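Local atomic coordinates of sporulation and cell division protein SsgA (Streptomyces sp. Ag82_O1-9, PDB entry 6SLC), a protein that belongs to the SsgA-like family of actinobacterial proteins and probably takes part in the control of sporulation-specific cell division. Residues F73-L78 with A133-G138. Sequence-based numbering, arbitrary orientation.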
ATOM      1  N   PHE A  73       5.212  -2.154  16.493  1.00 46.41           N
ATOM      2  CA  PHE A  73       5.397  -1.894  17.937  1.00 42.63           C
ATOM      3  C   PHE A  73       4.035  -1.855  18.616  1.00 42.26           C
ATOM      4  O   PHE A  73       3.044  -1.471  17.966  1.00 46.67           O
ATOM      5  CB  PHE A  73       6.087  -0.559  18.174  1.00 45.72           C
ATOM      6  CG  PHE A  73       7.439  -0.431  17.536  1.00 48.91           C
ATOM      7  CD1 PHE A  73       8.537  -1.031  18.118  1.00 56.03           C
ATOM      8  CD2 PHE A  73       7.622   0.312  16.379  1.00 52.75           C
ATOM      9  CE1 PHE A  73       9.798  -0.889  17.553  1.00 64.00           C
ATOM     10  CE2 PHE A  73       8.875   0.426  15.801  1.00 54.88           C
ATOM     11  CZ  PHE A  73       9.960  -0.187  16.376  1.00 56.33           C
ATOM     12  N   ALA A  74       3.994  -2.237  19.893  1.00 42.61           N
ATOM     13  CA  ALA A  74       2.891  -1.889  20.812  1.00 41.37           C
ATOM     14  C   ALA A  74       2.899  -0.370  20.989  1.00 39.16           C
ATOM     15  O   ALA A  74       3.969   0.191  21.324  1.00 40.52           O
ATOM     16  CB  ALA A  74       3.047  -2.599  22.129  1.00 45.31           C
ATOM     17  N   ARG A  75       1.774   0.288  20.735  1.00 34.95           N
ATOM     18  CA  ARG A  75       1.681   1.745  20.985  1.00 38.30           C
ATOM     19  C   ARG A  75       2.137   2.016  22.427  1.00 41.96           C
ATOM     20  O   ARG A  75       2.911   2.980  22.625  1.00 47.20           O
ATOM     21  CB  ARG A  75       0.268   2.272  20.708  1.00 38.18           C
ATOM     22  CG  ARG A  75       0.150   3.755  21.017  1.00 36.59           C
ATOM     23  CD  ARG A  75      -1.112   4.397  20.539  1.00 40.39           C
ATOM     24  NE  ARG A  75      -2.276   3.984  21.318  1.00 43.49           N
ATOM     25  CZ  ARG A  75      -3.450   4.607  21.284  1.00 45.71           C
ATOM     26  NH1 ARG A  75      -3.616   5.701  20.548  1.00 44.59           N
ATOM     27  NH2 ARG A  75      -4.452   4.143  22.007  1.00 47.82           N
ATOM     28  N   ASP A  76       1.708   1.194  23.391  1.00 45.74           N
ATOM     29  CA  ASP A  76       1.943   1.425  24.855  1.00 48.45           C
ATOM     30  C   ASP A  76       3.440   1.341  25.178  1.00 46.52           C
ATOM     31  O   ASP A  76       3.873   2.023  26.107  1.00 59.34           O
ATOM     32  CB  ASP A  76       1.111   0.477  25.721  1.00 52.74           C
ATOM     33  CG  ASP A  76       1.455  -0.999  25.561  1.00 53.69           C
ATOM     34  OD1 ASP A  76       2.392  -1.434  26.251  1.00 51.41           O
ATOM     35  OD2 ASP A  76       0.782  -1.695  24.731  1.00 49.15           O
ATOM     36  N   LEU A  77       4.209   0.572  24.412  1.00 48.28           N
ATOM     37  CA  LEU A  77       5.679   0.449  24.588  1.00 48.44           C
ATOM     38  C   LEU A  77       6.372   1.747  24.162  1.00 49.91           C
ATOM     39  O   LEU A  77       7.273   2.189  24.878  1.00 49.44           O
ATOM     40  CB  LEU A  77       6.192  -0.741  23.773  1.00 52.62           C
ATOM     41  CG  LEU A  77       7.707  -0.939  23.830  1.00 60.81           C
ATOM     42  CD1 LEU A  77       8.085  -1.946  24.896  1.00 65.22           C
ATOM     43  CD2 LEU A  77       8.249  -1.367  22.485  1.00 66.25           C
ATOM     44  N   LEU A  78       5.982   2.332  23.028  1.00 53.31           N
ATOM     45  CA  LEU A  78       6.546   3.625  22.562  1.00 52.10           C
ATOM     46  C   LEU A  78       6.139   4.735  23.529  1.00 50.57           C
ATOM     47  O   LEU A  78       6.996   5.574  23.862  1.00 49.63           O
ATOM     48  CB  LEU A  78       6.043   3.928  21.147  1.00 56.00           C
ATOM     49  CG  LEU A  78       6.579   2.997  20.065  1.00 54.00           C
ATOM     50  CD1 LEU A  78       5.992   3.362  18.715  1.00 53.61           C
ATOM     51  CD2 LEU A  78       8.098   3.031  20.047  1.00 52.35           C
ATOM     52  N   ALA A 133      -5.873  11.052  20.406  1.00 46.74           N
ATOM     53  CA  ALA A 133      -7.099  11.796  20.057  1.00 47.31           C
ATOM     54  C   ALA A 133      -8.035  10.888  19.240  1.00 49.72           C
ATOM     55  O   ALA A 133      -9.247  10.984  19.412  1.00 54.83           O
ATOM     56  CB  ALA A 133      -6.746  13.063  19.328  1.00 46.28           C
ATOM     57  N   ALA A 134      -7.495  10.011  18.401  1.00 48.09           N
ATOM     58  CA  ALA A 134      -8.276   9.039  17.596  1.00 52.65           C
ATOM     59  C   ALA A 134      -8.800   7.906  18.486  1.00 51.95           C
ATOM     60  O   ALA A 134      -9.986   7.571  18.376  1.00 48.36           O
ATOM     61  CB  ALA A 134      -7.421   8.484  16.481  1.00 54.89           C
ATOM     62  N   VAL A 135      -7.923   7.301  19.289  1.00 51.80           N
ATOM     63  CA  VAL A 135      -8.264   6.169  20.212  1.00 48.04           C
ATOM     64  C   VAL A 135      -7.554   6.420  21.527  1.00 43.98           C
ATOM     65  O   VAL A 135      -6.375   6.099  21.668  1.00 43.87           O
ATOM     66  CB  VAL A 135      -7.856   4.803  19.639  1.00 48.17           C
ATOM     67  CG1 VAL A 135      -8.175   3.668  20.602  1.00 50.23           C
ATOM     68  CG2 VAL A 135      -8.495   4.543  18.282  1.00 47.02           C
ATOM     69  N   PRO A 136      -8.235   7.019  22.524  1.00 44.60           N
ATOM     70  CA  PRO A 136      -7.601   7.273  23.815  1.00 47.10           C
ATOM     71  C   PRO A 136      -7.091   5.954  24.389  1.00 43.76           C
ATOM     72  O   PRO A 136      -7.782   4.940  24.325  1.00 38.41           O
ATOM     73  CB  PRO A 136      -8.721   7.911  24.643  1.00 49.06           C
ATOM     74  CG  PRO A 136      -9.611   8.538  23.607  1.00 46.00           C
ATOM     75  CD  PRO A 136      -9.615   7.524  22.477  1.00 50.49           C
ATOM     76  N   PRO A 137      -5.852   5.911  24.922  1.00 45.88           N
ATOM     77  CA  PRO A 137      -5.374   4.728  25.632  1.00 46.99           C
ATOM     78  C   PRO A 137      -6.392   4.352  26.724  1.00 47.61           C
ATOM     79  O   PRO A 137      -6.914   5.244  27.391  1.00 45.82           O
ATOM     80  CB  PRO A 137      -4.027   5.157  26.234  1.00 46.50           C
ATOM     81  CG  PRO A 137      -3.583   6.300  25.369  1.00 48.19           C
ATOM     82  CD  PRO A 137      -4.863   6.995  24.927  1.00 46.22           C
ATOM     83  N   GLY A 138      -6.680   3.058  26.844  1.00 48.70           N
ATOM     84  CA  GLY A 138      -7.708   2.525  27.746  1.00 44.97           C
ATOM     85  C   GLY A 138      -8.991   2.195  27.019  1.00 45.93           C
ATOM     86  O   GLY A 138      -9.814   1.472  27.621  1.00 47.75           O
TER
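R75 overlaps the loop 135-137 with the end of its guanidinium, which straddles the carbonyl oxygen of V135 and grips it with both terminal nitrogens. R75 NH2 donates to V135 O at 2.8 Å and R75 NH1 donates to the same oxygen at 3.0 Å, the latter along a more bent N-H...O path (137°). V135 O lies almost in the guanidinium plane, so the two N-H groups converge on it like a fork. With CG anti to the backbone N (chi1 178°), R75 reaches away from the first turn of helix 75-81, and a bend at chi3 (72°) sets the planar group against the loop. P137 lies over one guanidinium face, offset toward the rim, its CG 4.1 Å from R75 NH2, while V135 CG1 approaches the same nitrogen to 4.0 Å. E140 forms a salt bridge with NH2 and T131 accepts from NH1, so the charge is probably offset by this acid, and the several bonds fix the rotation of the group. Were an alanine here, the V135 carbonyl would probably lose both donors and E140 this salt-bridge partner. Such an end-on, two-nitrogen arginine bond to one backbone carbonyl fastens the loop that follows helix 121-134 to the start of the short helix after strand 67-74, outermost in the antiparallel sheet of this SsgA-like chain.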